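Local coordinates for protein dihydrodipicolinate synthase (Aquifex aeolicus, PDB 2EHH) that probably catalyses the condensation of pyruvate with aspartate beta-semialdehyde, a step of lysine biosynthesis, through a Schiff base, at residues T44-S47 with P48-T51; V202-V205 with A206-V209; N248-P251 with V252-C256; E272-P275 with E276-N279; L281-V284 with L285-Y288. All coordinates share one frame; numbering follows the deposited sequence.

Contact 1. Residues T44-S47 with P48-T51; sequences TGES and PTLT
Thr49 turns OG1 to lie between its own backbone N and carbonyl carbon (chi1 57°), on the side where Glu46 lies. Leu50 sends CG anti to its carbonyl carbon and back over Glu46 and Ser47. These residues form a short 3-10 turn in the loop between strand 37-40 and helix 52-66 of the TIM barrel. Glu46 enters the turn with a positive phi of 59°, in the left-handed region. Two backbone bonds then close it. Thr49 N donates to Glu46 O at 3.1 Å, and Leu50 N donates to Ser47 O at 3.1 Å. Both donors stand well above the plane of the carbonyl they reach. The Pro48 ring lies beside Ser47, with its CG 4.0 Å from Ser47 OG, and packs against Asn79 of the second subunit. A serine here would lack the ring that fixes phi, which is likely to give the turn more freedom and to open a gap beside that Asn79. The loop also carries Thr44, a predicted pyruvate-binding residue. Glu46 is buried, and its carboxylate has partners elsewhere: OE1 makes a salt bridge with Lys253, and OE2 accepts from the backbone N of Arg267. Within the turn, one water links the two side chains. It donates to Glu46 OE2 at a short 2.5 Å and accepts from Thr49 OG1 at 2.8 Å.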
loop_
_atom_site.group_PDB
_atom_site.type_symbol
_atom_site.label_atom_id
_atom_site.label_comp_id
_atom_site.label_asym_id
_atom_site.label_seq_id
_atom_site.Cartn_x
_atom_site.Cartn_y
_atom_site.Cartn_z
ATOM N N THR A 44 -5.284 18.846 -14.400
ATOM C CA THR A 44 -6.701 19.111 -14.580
ATOM C C THR A 44 -6.949 19.731 -15.950
ATOM O O THR A 44 -8.039 19.616 -16.503
ATOM C CB THR A 44 -7.214 20.040 -13.465
ATOM O OG1 THR A 44 -6.920 19.439 -12.196
ATOM C CG2 THR A 44 -8.727 20.255 -13.580
ATOM N N GLY A 45 -5.920 20.375 -16.497
ATOM C CA GLY A 45 -6.033 20.986 -17.809
ATOM C C GLY A 45 -5.689 20.011 -18.925
ATOM O O GLY A 45 -5.512 20.413 -20.070
ATOM N N GLU A 46 -5.578 18.727 -18.591
ATOM C CA GLU A 46 -5.274 17.692 -19.574
ATOM C C GLU A 46 -3.960 17.883 -20.329
ATOM O O GLU A 46 -3.867 17.560 -21.513
ATOM C CB GLU A 46 -6.438 17.557 -20.575
ATOM C CG GLU A 46 -7.578 16.662 -20.072
ATOM C CD GLU A 46 -8.803 16.657 -20.980
ATOM O OE1 GLU A 46 -9.617 17.602 -20.897
ATOM O OE2 GLU A 46 -8.956 15.707 -21.779
ATOM N N SER A 47 -2.931 18.372 -19.640
ATOM C CA SER A 47 -1.639 18.586 -20.281
ATOM C C SER A 47 -1.058 17.333 -20.945
ATOM O O SER A 47 -0.343 17.438 -21.939
ATOM C CB SER A 47 -0.622 19.159 -19.283
ATOM O OG SER A 47 -0.350 18.244 -18.243
ATOM N N PRO A 48 -1.347 16.132 -20.405
ATOM C CA PRO A 48 -0.800 14.923 -21.033
ATOM C C PRO A 48 -1.179 14.786 -22.506
ATOM O O PRO A 48 -0.395 14.277 -23.301
ATOM C CB PRO A 48 -1.393 13.798 -20.190
ATOM C CG PRO A 48 -1.476 14.417 -18.829
ATOM C CD PRO A 48 -2.027 15.795 -19.140
ATOM N N THR A 49 -2.379 15.237 -22.863
ATOM C CA THR A 49 -2.840 15.135 -24.241
ATOM C C THR A 49 -2.723 16.427 -25.052
ATOM O O THR A 49 -3.186 16.491 -26.193
ATOM C CB THR A 49 -4.300 14.621 -24.305
ATOM O OG1 THR A 49 -5.157 15.490 -23.555
ATOM C CG2 THR A 49 -4.391 13.215 -23.723
ATOM N N LEU A 50 -2.118 17.456 -24.465
ATOM C CA LEU A 50 -1.920 18.719 -25.174
ATOM C C LEU A 50 -0.562 18.645 -25.849
ATOM O O LEU A 50 0.399 18.162 -25.257
ATOM C CB LEU A 50 -1.922 19.909 -24.212
ATOM C CG LEU A 50 -3.221 20.297 -23.508
ATOM C CD1 LEU A 50 -2.948 21.450 -22.540
ATOM C CD2 LEU A 50 -4.265 20.690 -24.539
ATOM N N THR A 51 -0.475 19.119 -27.085
ATOM C CA THR A 51 0.801 19.096 -27.783
ATOM C C THR A 51 1.676 20.179 -27.172
ATOM O O THR A 51 1.169 21.141 -26.599
ATOM C CB THR A 51 0.638 19.394 -29.279
ATOM O OG1 THR A 51 0.353 20.784 -29.457
ATOM C CG2 THR A 51 -0.501 18.573 -29.862
HETATM O O HOH W 1 -7.060 14.162 -22.020
HETATM O O HOH W 2 1.601 16.346 -23.559
#

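Contact 2. Residues V202-V205 with A206-V209; sequences VISV and ANNV
Ser204 and Asn207 meet through a hydrogen bond from backbone to side chain. Asn207 N donates to Ser204 OG at 2.8 Å, because OG stands anti to the Ser204 backbone N (chi1 166°), which points it at the turn that follows. The same hydroxyl is hydrogen-bonded to Asp188 OD1, so two partners grip it. Asp188 OD2 takes the N-H groups of Val205 and Ala206. Val205 O is gripped twice by Asn208. The backbone N of Asn208 comes from above the carbonyl plane at 3.0 Å. Its amide ND2 comes in that plane, on a lone pair, at 2.9 Å. The amide lies nearly coplanar with this acceptor, and ND2 also bonds to Ala8 O, which fixes the rotation of the group. Packing contacts are few. Asn207 CB lies 3.7 Å from Ser204 CB, and Asn207 ND2 runs on past Ser204 to Ser5 OG. Val205 directs its methyls elsewhere, toward Thr44 and Asn248. The Ser204 hydroxyl and both amide nitrogens thus have partners in a buried place where strand 201-204 ends beside strand 4-8, closing the barrel. A strand end rolling into a 3-10 turn next to Ile203, a predicted pyruvate-binding residue, belongs to the catalytic end of a TIM barrel.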
loop_
_atom_site.group_PDB
_atom_site.type_symbol
_atom_site.label_atom_id
_atom_site.label_comp_id
_atom_site.label_asym_id
_atom_site.label_seq_id
_atom_site.Cartn_x
_atom_site.Cartn_y
_atom_site.Cartn_z
ATOM N N VAL A 202 -4.630 26.771 -1.706
ATOM C CA VAL A 202 -4.895 25.535 -2.427
ATOM C C VAL A 202 -4.907 25.722 -3.939
ATOM O O VAL A 202 -5.307 26.774 -4.444
ATOM C CB VAL A 202 -6.275 24.944 -2.018
ATOM C CG1 VAL A 202 -7.385 25.957 -2.298
ATOM C CG2 VAL A 202 -6.548 23.656 -2.790
ATOM N N ILE A 203 -4.423 24.713 -4.659
ATOM C CA ILE A 203 -4.490 24.731 -6.114
ATOM C C ILE A 203 -5.612 23.713 -6.253
ATOM O O ILE A 203 -5.399 22.501 -6.185
ATOM C CB ILE A 203 -3.178 24.268 -6.769
ATOM C CG1 ILE A 203 -2.113 25.358 -6.570
ATOM C CG2 ILE A 203 -3.395 24.033 -8.260
ATOM C CD1 ILE A 203 -0.771 25.075 -7.221
ATOM N N SER A 204 -6.817 24.262 -6.387
ATOM C CA SER A 204 -8.082 23.538 -6.425
ATOM C C SER A 204 -8.707 23.090 -7.741
ATOM O O SER A 204 -8.479 23.674 -8.802
ATOM C CB SER A 204 -9.110 24.390 -5.657
ATOM O OG SER A 204 -10.445 23.967 -5.867
ATOM N N VAL A 205 -9.511 22.031 -7.637
ATOM C CA VAL A 205 -10.264 21.485 -8.755
ATOM C C VAL A 205 -11.687 22.028 -8.597
ATOM O O VAL A 205 -12.300 22.491 -9.559
ATOM C CB VAL A 205 -10.305 19.930 -8.711
ATOM C CG1 VAL A 205 -11.374 19.401 -9.655
ATOM C CG2 VAL A 205 -8.945 19.364 -9.104
ATOM N N ALA A 206 -12.196 21.981 -7.365
ATOM C CA ALA A 206 -13.545 22.451 -7.055
ATOM C C ALA A 206 -13.739 23.917 -7.430
ATOM O O ALA A 206 -14.862 24.361 -7.672
ATOM C CB ALA A 206 -13.843 22.252 -5.570
ATOM N N ASN A 207 -12.635 24.654 -7.465
ATOM C CA ASN A 207 -12.628 26.069 -7.822
ATOM C C ASN A 207 -13.228 26.324 -9.200
ATOM O O ASN A 207 -13.741 27.408 -9.473
ATOM C CB ASN A 207 -11.192 26.598 -7.824
ATOM C CG ASN A 207 -10.927 27.528 -6.688
ATOM O OD1 ASN A 207 -11.862 28.047 -6.076
ATOM N ND2 ASN A 207 -9.657 27.769 -6.399
ATOM N N ASN A 208 -13.129 25.329 -10.072
ATOM C CA ASN A 208 -13.649 25.436 -11.429
ATOM C C ASN A 208 -15.150 25.695 -11.484
ATOM O O ASN A 208 -15.635 26.321 -12.426
ATOM C CB ASN A 208 -13.345 24.155 -12.212
ATOM C CG ASN A 208 -11.934 24.118 -12.754
ATOM O OD1 ASN A 208 -11.628 24.759 -13.759
ATOM N ND2 ASN A 208 -11.060 23.364 -12.089
ATOM N N VAL A 209 -15.884 25.224 -10.478
ATOM C CA VAL A 209 -17.328 25.391 -10.481
ATOM C C VAL A 209 -17.941 26.216 -9.355
ATOM O O VAL A 209 -19.035 26.749 -9.517
ATOM C CB VAL A 209 -18.029 24.022 -10.548
ATOM C CG1 VAL A 209 -17.592 23.292 -11.813
ATOM C CG2 VAL A 209 -17.695 23.199 -9.325
#

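Contact 3. Residues N248-P251 with V252-C256; sequences NPIP and VKTAC
Pro249 O accepts from Lys253 N at 2.9 Å and Pro251 O from Ala255 N at 2.8 Å, the i to i+4 bonds that open helix 250-258. Pro249 is the N-cap residue and follows a cis peptide bond. The turn presses Pro249 CB against Val252 CG1 at 3.5 Å, tighter than usual for two carbons. Val252 puts CG1 there with chi1 69°, between its backbone N and carbonyl carbon. The same methyl touches Asn248 ND2. A water joins ND2 to the first turn: it accepts from Asn248 ND2 at 2.7 Å and from Val252 N at 2.9 Å. This is the start of a helix that packs against the loop after strand 201-204, in the C-terminal helical region of the DapA family. Asn248 OD1 bonds to Thr44 OG1, which ties that start to the predicted pyruvate site. Lys253 leads its amine away to Thr11 O and Glu265 O, beside its Glu46 partner. Thr254 grips Ile250 O from opposite faces of the carbonyl plane, with OG1 at 2.7 Å and N at 3.1 Å. A valine in its place would have no hydroxyl, which would probably leave Ile250 O with the backbone donor alone on this turn.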
loop_
_atom_site.group_PDB
_atom_site.type_symbol
_atom_site.label_atom_id
_atom_site.label_comp_id
_atom_site.label_asym_id
_atom_site.label_seq_id
_atom_site.Cartn_x
_atom_site.Cartn_y
_atom_site.Cartn_z
ATOM N N ASN A 248 -9.960 12.585 -12.027
ATOM C CA ASN A 248 -9.945 14.018 -12.334
ATOM C C ASN A 248 -9.101 14.144 -13.608
ATOM O O ASN A 248 -8.062 13.490 -13.729
ATOM C CB ASN A 248 -9.292 14.788 -11.178
ATOM C CG ASN A 248 -8.993 16.242 -11.527
ATOM O OD1 ASN A 248 -7.837 16.674 -11.508
ATOM N ND2 ASN A 248 -10.032 17.002 -11.834
ATOM N N PRO A 249 -9.477 15.041 -14.539
ATOM C CA PRO A 249 -10.602 15.978 -14.584
ATOM C C PRO A 249 -11.890 15.517 -15.263
ATOM O O PRO A 249 -12.667 16.352 -15.731
ATOM C CB PRO A 249 -9.996 17.157 -15.321
ATOM C CG PRO A 249 -9.254 16.441 -16.424
ATOM C CD PRO A 249 -8.590 15.259 -15.697
ATOM N N ILE A 250 -12.148 14.218 -15.329
ATOM C CA ILE A 250 -13.377 13.792 -15.987
ATOM C C ILE A 250 -14.627 14.410 -15.340
ATOM O O ILE A 250 -15.474 14.986 -16.034
ATOM C CB ILE A 250 -13.475 12.251 -16.038
ATOM C CG1 ILE A 250 -12.369 11.714 -16.956
ATOM C CG2 ILE A 250 -14.847 11.829 -16.560
ATOM C CD1 ILE A 250 -12.252 10.201 -16.995
ATOM N N PRO A 251 -14.760 14.313 -14.007
ATOM C CA PRO A 251 -15.945 14.901 -13.371
ATOM C C PRO A 251 -16.019 16.430 -13.454
ATOM O O PRO A 251 -17.068 16.986 -13.777
ATOM C CB PRO A 251 -15.840 14.417 -11.923
ATOM C CG PRO A 251 -15.122 13.098 -12.068
ATOM C CD PRO A 251 -14.037 13.449 -13.055
ATOM N N VAL A 252 -14.913 17.112 -13.169
ATOM C CA VAL A 252 -14.929 18.568 -13.196
ATOM C C VAL A 252 -15.191 19.151 -14.586
ATOM O O VAL A 252 -15.903 20.145 -14.713
ATOM C CB VAL A 252 -13.619 19.169 -12.611
ATOM C CG1 VAL A 252 -12.450 18.887 -13.528
ATOM C CG2 VAL A 252 -13.796 20.660 -12.377
ATOM N N LYS A 253 -14.629 18.547 -15.626
ATOM C CA LYS A 253 -14.877 19.054 -16.969
ATOM C C LYS A 253 -16.346 18.810 -17.304
ATOM O O LYS A 253 -16.996 19.641 -17.941
ATOM C CB LYS A 253 -13.972 18.369 -18.000
ATOM C CG LYS A 253 -14.289 18.775 -19.440
ATOM C CD LYS A 253 -13.193 18.371 -20.427
ATOM C CE LYS A 253 -12.310 19.563 -20.801
ATOM N NZ LYS A 253 -11.392 19.242 -21.938
ATOM N N THR A 254 -16.874 17.673 -16.859
ATOM C CA THR A 254 -18.275 17.349 -17.106
ATOM C C THR A 254 -19.177 18.358 -16.388
ATOM O O THR A 254 -20.214 18.768 -16.916
ATOM C CB THR A 254 -18.623 15.927 -16.617
ATOM O OG1 THR A 254 -17.815 14.964 -17.312
ATOM C CG2 THR A 254 -20.096 15.624 -16.878
ATOM N N ALA A 255 -18.779 18.757 -15.182
ATOM C CA ALA A 255 -19.559 19.722 -14.412
ATOM C C ALA A 255 -19.579 21.075 -15.120
ATOM O O ALA A 255 -20.621 21.729 -15.199
ATOM C CB ALA A 255 -18.974 19.876 -13.010
ATOM N N CYS A 256 -18.422 21.496 -15.621
ATOM C CA CYS A 256 -18.322 22.768 -16.330
ATOM C C CYS A 256 -19.194 22.723 -17.583
ATOM O O CYS A 256 -19.779 23.734 -17.972
ATOM C CB CYS A 256 -16.868 23.060 -16.714
ATOM S SG CYS A 256 -15.784 23.390 -15.296
HETATM O O HOH W 3 -12.628 16.184 -11.684
#

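Contact 4. Residues E272-P275 with E276-N279; sequences EMSP and ENEN
Ser274 O and Glu278 N make the first full helical bond, 2.8 Å long and almost linear, and Asn279 N follows on Pro275 O at 3.0 Å. Ser274 is the N-cap. With chi1 at 64°, its OG swings over the helix end and accepts from Asn277 N at 3.2 Å. Its own N-H goes to Glu246 OE2. Met273 lies before the cap and crosses over the first turn. Its methyl CE rests 3.5 Å from Asn277 O, and SD passes 3.9 Å from Glu278 CA. Ile250 and Thr254 cover Met273 from helix 250-258. Glu278, its CG anti to the backbone N (chi1 176°), runs back alongside Met273, and two waters tie it to that residue. One accepts from Met273 N and donates to Glu278 OE2 at 2.8 Å. The other donates both to Met273 O and to the same OE2. The other oxygen, OE1, makes a salt bridge with Lys264. Met273 thus lies on the backbone of the first turn, while the waters join its own backbone to the carboxylate. A serine N-cap followed by proline at the first helical position marks the start of the C-terminal helix 275-287.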
loop_
_atom_site.group_PDB
_atom_site.type_symbol
_atom_site.label_atom_id
_atom_site.label_comp_id
_atom_site.label_asym_id
_atom_site.label_seq_id
_atom_site.Cartn_x
_atom_site.Cartn_y
_atom_site.Cartn_z
ATOM N N GLU A 272 -15.792 10.236 -21.436
ATOM C CA GLU A 272 -16.947 10.762 -20.723
ATOM C C GLU A 272 -17.263 9.817 -19.567
ATOM O O GLU A 272 -16.876 8.644 -19.584
ATOM C CB GLU A 272 -18.167 10.862 -21.648
ATOM C CG GLU A 272 -17.907 11.599 -22.954
ATOM C CD GLU A 272 -19.174 11.871 -23.752
ATOM O OE1 GLU A 272 -20.157 11.104 -23.621
ATOM O OE2 GLU A 272 -19.179 12.849 -24.527
ATOM N N MET A 273 -17.965 10.338 -18.567
ATOM C CA MET A 273 -18.347 9.562 -17.394
ATOM C C MET A 273 -19.356 8.488 -17.768
ATOM O O MET A 273 -19.947 8.523 -18.846
ATOM C CB MET A 273 -18.991 10.470 -16.345
ATOM C CG MET A 273 -18.078 11.526 -15.758
ATOM S SD MET A 273 -18.986 12.699 -14.734
ATOM C CE MET A 273 -19.089 11.797 -13.185
ATOM N N SER A 274 -19.549 7.533 -16.866
ATOM C CA SER A 274 -20.535 6.488 -17.092
ATOM C C SER A 274 -21.852 7.208 -16.828
ATOM O O SER A 274 -21.910 8.108 -15.986
ATOM C CB SER A 274 -20.354 5.349 -16.090
ATOM O OG SER A 274 -20.598 5.791 -14.765
ATOM N N PRO A 275 -22.921 6.845 -17.554
ATOM C CA PRO A 275 -24.201 7.520 -17.323
ATOM C C PRO A 275 -24.602 7.577 -15.851
ATOM O O PRO A 275 -25.072 8.608 -15.374
ATOM C CB PRO A 275 -25.183 6.718 -18.186
ATOM C CG PRO A 275 -24.496 5.386 -18.385
ATOM C CD PRO A 275 -23.058 5.785 -18.562
ATOM N N GLU A 276 -24.402 6.478 -15.133
ATOM C CA GLU A 276 -24.747 6.421 -13.714
ATOM C C GLU A 276 -23.988 7.487 -12.921
ATOM O O GLU A 276 -24.584 8.241 -12.152
ATOM C CB GLU A 276 -24.425 5.033 -13.151
ATOM C CG GLU A 276 -25.202 3.902 -13.818
ATOM C CD GLU A 276 -24.550 2.540 -13.619
ATOM O OE1 GLU A 276 -23.360 2.386 -13.985
ATOM O OE2 GLU A 276 -25.229 1.622 -13.103
ATOM N N ASN A 277 -22.675 7.552 -13.115
ATOM C CA ASN A 277 -21.857 8.532 -12.409
ATOM C C ASN A 277 -22.181 9.959 -12.838
ATOM O O ASN A 277 -22.237 10.868 -12.008
ATOM C CB ASN A 277 -20.371 8.238 -12.634
ATOM C CG ASN A 277 -19.876 7.070 -11.797
ATOM O OD1 ASN A 277 -18.849 6.464 -12.099
ATOM N ND2 ASN A 277 -20.598 6.763 -10.724
ATOM N N GLU A 278 -22.396 10.162 -14.132
ATOM C CA GLU A 278 -22.721 11.494 -14.614
ATOM C C GLU A 278 -24.018 11.994 -13.980
ATOM O O GLU A 278 -24.159 13.184 -13.714
ATOM C CB GLU A 278 -22.836 11.506 -16.140
ATOM C CG GLU A 278 -23.264 12.850 -16.710
ATOM C CD GLU A 278 -22.801 13.067 -18.141
ATOM O OE1 GLU A 278 -23.478 13.828 -18.864
ATOM O OE2 GLU A 278 -21.757 12.495 -18.542
ATOM N N ASN A 279 -24.961 11.087 -13.736
ATOM C CA ASN A 279 -26.230 11.473 -13.119
ATOM C C ASN A 279 -26.032 11.808 -11.645
ATOM O O ASN A 279 -26.705 12.685 -11.102
ATOM C CB ASN A 279 -27.273 10.359 -13.264
ATOM C CG ASN A 279 -27.948 10.362 -14.625
ATOM O OD1 ASN A 279 -28.379 11.410 -15.111
ATOM N ND2 ASN A 279 -28.058 9.189 -15.238
HETATM O O HOH W 4 -19.022 12.995 -18.886
HETATM O O HOH W 5 -21.583 10.215 -19.735
#

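Contact 5. Residues L281-V284 with L285-Y288; sequences LREV and LKKY
Val284 and Tyr288 make the tight side of this contact. The two side chains run together in one direction. Val284 CG1 meets the ring at its edge and in its plane, 3.6 Å from Tyr288 CE2. Standing anti to the Val284 backbone N (chi1 173°), CG1 points along the helix toward the ring. One turn earlier, Leu281 CD1 comes across Leu285 CG at 4.1 Å. All four residues reach helix 226-242; Leu281 and Leu285 also touch Thr254 and Ala255 of helix 250-258. Tyr288 OH bonds to Tyr235 O and Leu239 N, and its ring meets Tyr235 edge-to-face. The segment is the C-terminal end of an amphipathic helix, 275-287, in the helical region that follows the TIM barrel. The regular i to i+4 bonds, such as Leu285 N to Leu281 O at 3.0 Å, lengthen near the end. Tyr288 N reaches Val284 O at 3.3 Å, and Lys287 N adds a weak bond to the same oxygen. The solvent side is looser. Glu283 folds back at chi2 (-45°), which brings its carboxylate round to Lys286. A salt bridge forms from Lys286 NZ to Glu283 OE2 at 3.1 Å, on the syn lone pair. Both side chains are exposed, so the salt bridge lies at the surface, where water can probably compete for it. The aliphatic part of Lys286 crosses Arg282, with CD 3.9 Å from Arg282 CG. The Arg282 guanidinium goes on to the terminal carboxylate of Asn294.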
loop_
_atom_site.group_PDB
_atom_site.type_symbol
_atom_site.label_atom_id
_atom_site.label_comp_id
_atom_site.label_asym_id
_atom_site.label_seq_id
_atom_site.Cartn_x
_atom_site.Cartn_y
_atom_site.Cartn_z
ATOM N N LEU A 281 -23.382 13.107 -10.432
ATOM C CA LEU A 281 -22.781 14.434 -10.456
ATOM C C LEU A 281 -23.852 15.500 -10.632
ATOM O O LEU A 281 -23.892 16.471 -9.882
ATOM C CB LEU A 281 -21.766 14.543 -11.595
ATOM C CG LEU A 281 -21.191 15.943 -11.839
ATOM C CD1 LEU A 281 -20.443 16.430 -10.602
ATOM C CD2 LEU A 281 -20.256 15.898 -13.044
ATOM N N ARG A 282 -24.724 15.315 -11.621
ATOM C CA ARG A 282 -25.783 16.287 -11.872
ATOM C C ARG A 282 -26.622 16.504 -10.620
ATOM O O ARG A 282 -26.949 17.639 -10.273
ATOM C CB ARG A 282 -26.683 15.830 -13.028
ATOM C CG ARG A 282 -27.811 16.809 -13.352
ATOM C CD ARG A 282 -28.708 16.270 -14.457
ATOM N NE ARG A 282 -27.976 16.100 -15.709
ATOM C CZ ARG A 282 -27.617 17.103 -16.502
ATOM N NH1 ARG A 282 -27.928 18.352 -16.177
ATOM N NH2 ARG A 282 -26.941 16.859 -17.614
ATOM N N GLU A 283 -26.963 15.417 -9.936
ATOM C CA GLU A 283 -27.767 15.524 -8.728
ATOM C C GLU A 283 -27.058 16.305 -7.633
ATOM O O GLU A 283 -27.691 17.064 -6.902
ATOM C CB GLU A 283 -28.167 14.137 -8.216
ATOM C CG GLU A 283 -29.287 13.506 -9.027
ATOM C CD GLU A 283 -30.412 14.490 -9.317
ATOM O OE1 GLU A 283 -30.970 15.065 -8.357
ATOM O OE2 GLU A 283 -30.736 14.693 -10.506
ATOM N N VAL A 284 -25.746 16.133 -7.514
ATOM C CA VAL A 284 -25.010 16.874 -6.497
ATOM C C VAL A 284 -25.007 18.366 -6.834
ATOM O O VAL A 284 -25.273 19.211 -5.975
ATOM C CB VAL A 284 -23.552 16.374 -6.369
ATOM C CG1 VAL A 284 -22.768 17.282 -5.430
ATOM C CG2 VAL A 284 -23.540 14.949 -5.831
ATOM N N LEU A 285 -24.718 18.694 -8.089
ATOM C CA LEU A 285 -24.691 20.095 -8.495
ATOM C C LEU A 285 -26.037 20.766 -8.221
ATOM O O LEU A 285 -26.092 21.926 -7.804
ATOM C CB LEU A 285 -24.335 20.209 -9.976
ATOM C CG LEU A 285 -22.966 19.647 -10.371
ATOM C CD1 LEU A 285 -22.691 19.976 -11.829
ATOM C CD2 LEU A 285 -21.879 20.245 -9.490
ATOM N N LYS A 286 -27.117 20.025 -8.443
ATOM C CA LYS A 286 -28.464 20.539 -8.217
ATOM C C LYS A 286 -28.727 20.825 -6.742
ATOM O O LYS A 286 -29.417 21.789 -6.408
ATOM C CB LYS A 286 -29.500 19.548 -8.756
ATOM C CG LYS A 286 -29.562 19.515 -10.278
ATOM C CD LYS A 286 -30.353 18.324 -10.800
ATOM C CE LYS A 286 -31.782 18.313 -10.283
ATOM N NZ LYS A 286 -32.531 17.140 -10.815
ATOM N N LYS A 287 -28.181 19.992 -5.860
ATOM C CA LYS A 287 -28.365 20.197 -4.430
ATOM C C LYS A 287 -27.702 21.512 -4.028
ATOM O O LYS A 287 -28.101 22.151 -3.056
ATOM C CB LYS A 287 -27.764 19.033 -3.630
ATOM C CG LYS A 287 -27.718 19.269 -2.121
ATOM C CD LYS A 287 -29.109 19.504 -1.520
ATOM C CE LYS A 287 -29.823 18.198 -1.183
ATOM N NZ LYS A 287 -29.123 17.455 -0.088
ATOM N N TYR A 288 -26.686 21.913 -4.785
ATOM C CA TYR A 288 -25.989 23.163 -4.512
ATOM C C TYR A 288 -26.681 24.309 -5.248
ATOM O O TYR A 288 -26.226 25.454 -5.215
ATOM C CB TYR A 288 -24.524 23.058 -4.946
ATOM C CG TYR A 288 -23.665 22.276 -3.978
ATOM C CD1 TYR A 288 -23.325 22.810 -2.734
ATOM C CD2 TYR A 288 -23.199 21.001 -4.296
ATOM C CE1 TYR A 288 -22.540 22.093 -1.830
ATOM C CE2 TYR A 288 -22.413 20.275 -3.396
ATOM C CZ TYR A 288 -22.087 20.828 -2.167
ATOM O OH TYR A 288 -21.310 20.118 -1.276
#

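How the contacts relate
All five contacts are local and lie in series along the chain, so none nests or crosses. Contact 1 closes a turn after strand 37-40. Contact 2 closes the turn after the last barrel strand, 201-204. Contact 3 starts helix 250-258, contact 4 starts helix 275-287, and contact 5 ends that helix. Contacts 1, 2 and 3 meet around the predicted pyruvate site: Thr44 touches Val205 and Asn208, and Val252 packs on Asn208. Contact 3 joins the pyruvate-site loops to the C-terminal helices. Its Pro251, Thr254 and Ala255 lie against Leu281 of contact 5. Met273 of contact 4 packs on the same Leu281. Contacts 4 and 5 lie away from the site.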